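Local coordinates for XPF endonuclease (Aeropyrum pernix, PDB 2BGW), which is a structure-specific endonuclease that cuts DNA in nucleotide excision repair, probably with the help of magnesium, at the interface of chains A and B. Sequence-based numbering; all coordinates share one arbitrary frame. Chains: chain A/B, XPF endonuclease.

Contact 1: the interface of chains A and B. Residues chain A 119-121, 125, 129; chain B 90-91, 103.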
ATOM      1  N   ASN A 119      -2.125   3.738 -12.767  1.00 31.87           N
ATOM      2  CA  ASN A 119      -1.152   3.951 -13.830  1.00 32.41           C
ATOM      3  C   ASN A 119      -1.009   5.440 -14.158  1.00 31.87           C
ATOM      4  O   ASN A 119      -1.989   6.082 -14.490  1.00 32.25           O
ATOM      5  CB  ASN A 119      -1.507   3.128 -15.089  1.00 33.06           C
ATOM      6  CG  ASN A 119      -0.443   3.265 -16.204  1.00 35.83           C
ATOM      7  OD1 ASN A 119      -0.742   3.627 -17.350  1.00 36.45           O
ATOM      8  ND2 ASN A 119       0.813   3.013 -15.846  1.00 38.71           N
ATOM      9  N   THR A 120       0.185   6.003 -14.053  1.00 31.35           N
ATOM     10  CA  THR A 120       0.374   7.395 -14.474  1.00 31.45           C
ATOM     11  C   THR A 120       1.214   7.496 -15.780  1.00 32.34           C
ATOM     12  O   THR A 120       1.905   6.540 -16.165  1.00 33.57           O
ATOM     13  CB  THR A 120       1.005   8.269 -13.354  1.00 31.07           C
ATOM     14  OG1 THR A 120       2.343   7.859 -13.109  1.00 29.80           O
ATOM     15  CG2 THR A 120       0.251   8.156 -12.074  1.00 30.53           C
ATOM     16  N   MET A 121       1.180   8.631 -16.464  1.00 32.13           N
ATOM     17  CA  MET A 121       1.970   8.761 -17.680  1.00 32.79           C
ATOM     18  C   MET A 121       3.381   9.256 -17.507  1.00 32.67           C
ATOM     19  O   MET A 121       4.269   8.852 -18.253  1.00 33.33           O
ATOM     20  CB  MET A 121       1.237   9.579 -18.712  1.00 32.18           C
ATOM     21  CG  MET A 121       0.181   8.708 -19.278  1.00 33.71           C
ATOM     22  SD  MET A 121      -0.815   9.397 -20.564  1.00 35.63           S
ATOM     23  CE  MET A 121       0.315   9.468 -21.968  1.00 36.29           C
ATOM     24  N   GLY A 125       1.993  13.144 -13.459  1.00 30.04           N
ATOM     25  CA  GLY A 125       0.811  12.352 -13.211  1.00 29.82           C
ATOM     26  C   GLY A 125       0.869  11.713 -11.834  1.00 29.62           C
ATOM     27  O   GLY A 125      -0.117  11.690 -11.093  1.00 29.64           O
ATOM     28  N   VAL A 129      -1.585  12.300  -8.664  1.00 27.00           N
ATOM     29  CA  VAL A 129      -2.291  11.221  -7.998  1.00 27.19           C
ATOM     30  C   VAL A 129      -1.945  11.242  -6.524  1.00 27.79           C
ATOM     31  O   VAL A 129      -2.810  11.067  -5.662  1.00 27.87           O
ATOM     32  CB  VAL A 129      -1.905   9.864  -8.626  1.00 27.28           C
ATOM     33  CG1 VAL A 129      -2.523   8.697  -7.900  1.00 26.31           C
ATOM     34  CG2 VAL A 129      -2.350   9.848 -10.044  1.00 26.95           C
TER
ATOM     35  N   PRO B  90      -3.947   6.653 -19.964  1.00 36.44           N
ATOM     36  CA  PRO B  90      -4.774   7.312 -18.950  1.00 36.24           C
ATOM     37  C   PRO B  90      -5.240   8.700 -19.397  1.00 36.21           C
ATOM     38  O   PRO B  90      -6.373   9.088 -19.142  1.00 36.06           O
ATOM     39  CB  PRO B  90      -3.816   7.438 -17.767  1.00 35.84           C
ATOM     40  CG  PRO B  90      -2.863   6.371 -17.963  1.00 35.93           C
ATOM     41  CD  PRO B  90      -2.642   6.255 -19.417  1.00 36.20           C
ATOM     42  N   VAL B  91      -4.360   9.441 -20.059  1.00 36.65           N
ATOM     43  CA  VAL B  91      -4.699  10.762 -20.542  1.00 36.98           C
ATOM     44  C   VAL B  91      -4.675  10.798 -22.063  1.00 37.78           C
ATOM     45  O   VAL B  91      -3.625  11.060 -22.656  1.00 38.79           O
ATOM     46  CB  VAL B  91      -3.766  11.840 -19.959  1.00 36.62           C
ATOM     47  CG1 VAL B  91      -4.245  13.215 -20.382  1.00 36.15           C
ATOM     48  CG2 VAL B  91      -3.733  11.745 -18.434  1.00 35.95           C
ATOM     49  N   TYR B 103      -6.744  12.285 -12.966  1.00 26.47           N
ATOM     50  CA  TYR B 103      -6.078  11.569 -11.913  1.00 26.26           C
ATOM     51  C   TYR B 103      -6.811  11.722 -10.604  1.00 26.40           C
ATOM     52  O   TYR B 103      -6.936  10.760  -9.838  1.00 26.36           O
ATOM     53  CB  TYR B 103      -4.692  12.108 -11.776  1.00 26.28           C
ATOM     54  CG  TYR B 103      -3.799  11.728 -12.920  1.00 26.78           C
ATOM     55  CD1 TYR B 103      -3.227  12.705 -13.735  1.00 26.98           C
ATOM     56  CD2 TYR B 103      -3.524  10.398 -13.190  1.00 24.66           C
ATOM     57  CE1 TYR B 103      -2.381  12.353 -14.770  1.00 28.24           C
ATOM     58  CE2 TYR B 103      -2.689  10.043 -14.210  1.00 26.01           C
ATOM     59  CZ  TYR B 103      -2.115  11.012 -15.007  1.00 27.64           C
ATOM     60  OH  TYR B 103      -1.276  10.639 -16.049  1.00 28.31           O
TER
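B:Tyr103 reaches out of helix 99-113 and lays one face of its ring on the backbone of A:Gly125 in helix 123-137, while A:Val129 of the same helix comes in obliquely at the CG/CD2 rim. Its first torsion (chi1 -71°) sets CG beside the backbone N and opposite the carbonyl carbon, directing the ring at the partner chain. From the base upwards, CB and CG pack on the CG2 methyl of A:Val129, and the nearest approach of that methyl is to ring atom CD2, at 3.4 Å. A branched valine suits this spot because it offers a compact methyl to the base of the ring. Farther out, the carbonyl O of A:Gly125 sits over the ring centre, and CD1, CE1 and CZ run past its CA, which makes a CH-pi contact from the CE1/CZ side, 3.6 Å from CE1; with no side chain in between, the ring can settle directly on the helix backbone. At the opposite edge of the ring, CE2 passes the backbone of strand 116-120, 4.1 Å from CA of A:Thr120. At the tip, the phenol OH accepts a hydrogen bond from the amide N of A:Met121, 3.2 Å long and 155° at the hydrogen. The same residue therefore gives a broad apolar face for packing and a polar end for the backbone just beyond the strand.

A:Met121 continues the contact towards the loop of B:Pro90 and B:Val91. Its CG meets CD of B:Pro90 at 3.7 Å, and the chain then bends at the thioether (chi3 72°). The sulfur SD is 3.6 Å from the amide N of B:Val91, a weak hydrogen bond at most. At another part of the proline ring, OD1 of A:Asn119 touches CG of B:Pro90 at 3.5 Å. The unbranched methionine can follow the fixed proline ring, CG and SD both meeting its CD. Together with its symmetry twin, this patch joins the nuclease (ERCC4) regions of the two copies, probably stabilising the homodimer typical of archaeal XPF.

Contact 2: the interface of chains A and B. Residues chain A 162-163, 166-167; chain B 162-163, 166.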
ATOM      1  N   TYR A 162       6.385   0.228  12.834  1.00 34.54           N
ATOM      2  CA  TYR A 162       7.068  -0.833  12.103  1.00 35.56           C
ATOM      3  C   TYR A 162       7.748  -1.769  13.096  1.00 36.12           C
ATOM      4  O   TYR A 162       7.761  -2.996  12.931  1.00 36.66           O
ATOM      5  CB  TYR A 162       8.086  -0.211  11.128  1.00 35.71           C
ATOM      6  CG  TYR A 162       8.937  -1.180  10.345  1.00 35.44           C
ATOM      7  CD1 TYR A 162       8.369  -2.259   9.688  1.00 36.89           C
ATOM      8  CD2 TYR A 162      10.314  -1.001  10.251  1.00 35.50           C
ATOM      9  CE1 TYR A 162       9.156  -3.158   8.975  1.00 38.10           C
ATOM     10  CE2 TYR A 162      11.110  -1.879   9.533  1.00 35.66           C
ATOM     11  CZ  TYR A 162      10.526  -2.961   8.905  1.00 36.87           C
ATOM     12  OH  TYR A 162      11.292  -3.844   8.183  1.00 36.82           O
ATOM     13  N   ILE A 163       8.290  -1.171  14.147  1.00 36.52           N
ATOM     14  CA  ILE A 163       8.963  -1.913  15.194  1.00 36.33           C
ATOM     15  C   ILE A 163       7.943  -2.739  15.972  1.00 37.60           C
ATOM     16  O   ILE A 163       8.086  -3.953  16.061  1.00 37.89           O
ATOM     17  CB  ILE A 163       9.877  -0.985  16.008  1.00 35.47           C
ATOM     18  CG1 ILE A 163      11.011  -0.568  15.076  1.00 33.79           C
ATOM     19  CG2 ILE A 163      10.422  -1.682  17.243  1.00 34.51           C
ATOM     20  CD1 ILE A 163      11.773   0.611  15.458  1.00 32.72           C
ATOM     21  N   SER A 166       6.751  -5.944  13.981  1.00 41.96           N
ATOM     22  CA  SER A 166       7.696  -7.034  13.895  1.00 42.29           C
ATOM     23  C   SER A 166       7.512  -8.096  14.987  1.00 42.12           C
ATOM     24  O   SER A 166       8.071  -9.171  14.898  1.00 42.42           O
ATOM     25  CB  SER A 166       9.131  -6.497  13.872  1.00 42.49           C
ATOM     26  OG  SER A 166       9.496  -5.937  15.127  1.00 44.42           O
ATOM     27  N   PHE A 167       6.727  -7.800  16.014  1.00 42.18           N
ATOM     28  CA  PHE A 167       6.428  -8.784  17.046  1.00 41.78           C
ATOM     29  C   PHE A 167       5.369  -9.761  16.570  1.00 42.34           C
ATOM     30  O   PHE A 167       4.494  -9.411  15.748  1.00 42.97           O
ATOM     31  CB  PHE A 167       5.934  -8.101  18.315  1.00 41.48           C
ATOM     32  CG  PHE A 167       7.039  -7.549  19.197  1.00 41.42           C
ATOM     33  CD1 PHE A 167       7.737  -6.383  18.840  1.00 41.49           C
ATOM     34  CD2 PHE A 167       7.362  -8.175  20.400  1.00 41.19           C
ATOM     35  CE1 PHE A 167       8.749  -5.863  19.653  1.00 40.42           C
ATOM     36  CE2 PHE A 167       8.372  -7.661  21.234  1.00 40.85           C
ATOM     37  CZ  PHE A 167       9.059  -6.506  20.856  1.00 41.88           C
TER
ATOM     38  N   TYR B 162      15.473 -10.435  14.536  1.00 43.51           N
ATOM     39  CA  TYR B 162      14.498  -9.845  13.638  1.00 43.62           C
ATOM     40  C   TYR B 162      14.035  -8.427  14.045  1.00 43.04           C
ATOM     41  O   TYR B 162      14.109  -7.461  13.246  1.00 42.74           O
ATOM     42  CB  TYR B 162      13.291 -10.775  13.551  1.00 44.51           C
ATOM     43  CG  TYR B 162      12.284 -10.420  12.461  1.00 46.15           C
ATOM     44  CD1 TYR B 162      12.648 -10.437  11.109  1.00 45.93           C
ATOM     45  CD2 TYR B 162      10.962 -10.091  12.785  1.00 46.98           C
ATOM     46  CE1 TYR B 162      11.740 -10.119  10.122  1.00 46.45           C
ATOM     47  CE2 TYR B 162      10.041  -9.782  11.791  1.00 47.37           C
ATOM     48  CZ  TYR B 162      10.438  -9.799  10.463  1.00 46.77           C
ATOM     49  OH  TYR B 162       9.530  -9.494   9.475  1.00 47.42           O
ATOM     50  N   ILE B 163      13.552  -8.311  15.284  1.00 42.20           N
ATOM     51  CA  ILE B 163      13.060  -7.039  15.819  1.00 40.75           C
ATOM     52  C   ILE B 163      14.140  -5.957  15.796  1.00 40.38           C
ATOM     53  O   ILE B 163      13.941  -4.887  15.242  1.00 40.66           O
ATOM     54  CB  ILE B 163      12.442  -7.238  17.192  1.00 40.08           C
ATOM     55  CG1 ILE B 163      11.310  -8.242  17.065  1.00 38.08           C
ATOM     56  CG2 ILE B 163      11.910  -5.935  17.715  1.00 40.88           C
ATOM     57  CD1 ILE B 163      10.732  -8.673  18.331  1.00 35.23           C
ATOM     58  N   SER B 166      14.700  -4.444  12.324  1.00 40.92           N
ATOM     59  CA  SER B 166      13.758  -3.470  11.810  1.00 40.34           C
ATOM     60  C   SER B 166      13.965  -2.037  12.361  1.00 40.10           C
ATOM     61  O   SER B 166      13.075  -1.201  12.284  1.00 40.61           O
ATOM     62  CB  SER B 166      12.312  -3.968  11.963  1.00 40.06           C
ATOM     63  OG  SER B 166      12.051  -4.429  13.257  1.00 39.60           O
TER
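B:Ser166 and A:Ser166 face each other across the two-fold axis, and with B:Ile163 they bury the most surface in this patch. Each serine follows the last turn of the helix that ends at residue 165. The two hydroxyls are 3.5 Å apart, OG to OG, and are not hydrogen-bonded to one another; each turns back to its own helix instead. OG of A:Ser166 donates to the carbonyl O of A:Ile163 at 2.6 Å, in the carbonyl plane and on a lone pair. In chain B the equivalent bond, from OG of B:Ser166 to O of B:Ile163, is 2.8 Å, with the donor tilted 18° from the plane. A torsion that tucks OG between the backbone N and the carbonyl carbon (chi1 69° in A, 49° in B) makes this return possible. Serine suits the place: it is small enough for two copies to meet, and its hydroxyl has a partner within its own chain.

CB of B:Ser166 lies above the plane of the A:Tyr162 ring at its CE2 rim, 3.4 Å from CE2, while the carbonyl O of B:Ser166 is 3.5 Å from CG1 of A:Ile163.

B:Ile163 fits between A:Ser166 and A:Phe167. Its CG1 lies 3.5 Å from OG of A:Ser166, and its CD1 methyl points at the A:Phe167 ring, standing over the centre of one face, 3.6 Å from the centroid. Isoleucine suits the place because CG1 and CG2 both flank OG of A:Ser166, CG2 also meets CE1 of A:Phe167, and the longer branch carries CD1 on to the ring face. Were A:Phe167 an alanine, the CD1 methyl of B:Ile163 would probably lose its aromatic cover and a gap would open above it, weakening the hold between these helix-hairpin-helix regions. On the opposite flank, the carbonyl O of A:Ser166 lies in the plane of the B:Tyr162 ring, at its edge, 3.7 Å from CD2.

Contact 1 and contact 2 lie about 35 Å apart, measured between the centres of their C-alpha atoms, and share no residue or secondary-structure element. Contact 1 uses the nuclease region, with strand 116-120, helix 123-137 and the helix beginning at residue 99; contact 2 uses the end of the helix beginning near residue 155, at the start of the helix-hairpin-helix region. Each region thus pairs with its counterpart at its own site, so the dimer is held at two separate places, and both kinds of region are probably presented to the DNA as pairs, as suits an enzyme that recognises DNA structure.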